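Local coordinates for ribulose bisphosphate carboxylase (Pyrococcus horikoshii, PDB 2D69) that catalyses the carboxylation and oxygenation of ribulose 1,5-bisphosphate as a magnesium-dependent, octameric type III Rubisco built from large subunits alone, at the interface of chains A and B. Numbering follows the deposited sequence. Chains: chain A/B, Ribulose bisphosphate carboxylase.

The interface of chains A and B. Residues chain A 269, 341; chain B 167, 201.
A:Arg341 and B:Glu201 form a salt bridge between two large subunits of this type III Rubisco. The patch belongs to the alpha/beta-barrel catalytic domains and may contribute to octamer assembly. The interface as a whole is not an exact two-fold. A:Arg341 sits in the loop before strand 344-348, and B:Glu201 lies near the start of helix 199-217. The guanidinium grips end-on, with both terminal nitrogens directed at the same carboxylate oxygen. NH2 of A:Arg341 donates to OE2 of B:Glu201 at 2.9 Å. NH1 of A:Arg341 donates to the same OE2 at 3.0 Å. OE2 lies almost in the guanidinium plane, so the arginine uses its edge. The carboxylate plane is turned 59° from the guanidinium, and both nitrogens come to OE2 from above one face of it. The bonds are moderately bent. This forked grip on one oxygen differs from a flat pairing in which each nitrogen takes its own oxygen.

In A:Arg341, CG lies anti to the carbonyl carbon (chi1 -76°), and the chain runs extended from there to NE. The last turn (chi4 89°) sets the guanidinium across the line of the chain. The glutamate chain is also extended beyond CG. The two side chains lie roughly antiparallel and meet at their charged ends.

The other carboxylate oxygen of B:Glu201 turns towards A:Glu269, on helix 258-271. A water links the two acids. It lies 2.6 Å from OE1 of A:Glu269 and 3.0 Å from OE1 of B:Glu201. OE2 of A:Glu269 and OE1 of B:Glu201 stay 4.5 Å apart. The arginine charge probably offsets part of the like charge here. B:Val167, at the start of helix 167-180, flanks the guanidinium loosely, with its CB 4.5 Å from NH2 of A:Arg341. The centre of the patch is about 21 Å from A:His278, a predicted catalytic proton acceptor.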
loop_
_atom_site.group_PDB
_atom_site.type_symbol
_atom_site.label_atom_id
_atom_site.label_comp_id
_atom_site.label_asym_id
_atom_site.label_seq_id
_atom_site.Cartn_x
_atom_site.Cartn_y
_atom_site.Cartn_z
ATOM N N GLU A 269 -9.625 17.058 11.442
ATOM C CA GLU A 269 -10.883 16.840 10.709
ATOM C C GLU A 269 -11.167 15.334 10.528
ATOM O O GLU A 269 -12.292 14.904 10.599
ATOM C CB GLU A 269 -10.811 17.505 9.319
ATOM C CG GLU A 269 -12.081 17.388 8.467
ATOM C CD GLU A 269 -13.253 18.158 9.046
ATOM O OE1 GLU A 269 -13.058 19.005 9.923
ATOM O OE2 GLU A 269 -14.369 17.949 8.603
ATOM N N ARG A 341 -17.397 28.676 12.819
ATOM C CA ARG A 341 -17.927 28.411 14.142
ATOM C C ARG A 341 -17.173 29.266 15.210
ATOM O O ARG A 341 -15.989 29.649 15.037
ATOM C CB ARG A 341 -17.872 26.906 14.466
ATOM C CG ARG A 341 -18.944 26.086 13.768
ATOM C CD ARG A 341 -18.761 24.605 13.966
ATOM N NE ARG A 341 -19.683 23.793 13.190
ATOM C CZ ARG A 341 -19.455 23.356 11.941
ATOM N NH1 ARG A 341 -18.368 23.713 11.245
ATOM N NH2 ARG A 341 -20.363 22.604 11.363
ATOM N N VAL B 167 -25.405 23.470 8.217
ATOM C CA VAL B 167 -25.495 22.106 8.728
ATOM C C VAL B 167 -26.515 22.018 9.858
ATOM O O VAL B 167 -27.327 21.124 9.901
ATOM C CB VAL B 167 -24.134 21.565 9.226
ATOM C CG1 VAL B 167 -24.329 20.230 9.950
ATOM C CG2 VAL B 167 -23.155 21.445 8.070
ATOM N N GLU B 201 -19.481 17.326 7.024
ATOM C CA GLU B 201 -20.092 17.841 8.228
ATOM C C GLU B 201 -21.569 17.450 8.238
ATOM O O GLU B 201 -22.099 17.042 9.270
ATOM C CB GLU B 201 -19.890 19.376 8.331
ATOM C CG GLU B 201 -18.413 19.758 8.534
ATOM C CD GLU B 201 -18.127 21.253 8.506
ATOM O OE1 GLU B 201 -16.985 21.643 8.167
ATOM O OE2 GLU B 201 -19.036 22.021 8.859
HETATM O O HOH W 1 -15.136 20.588 10.214
#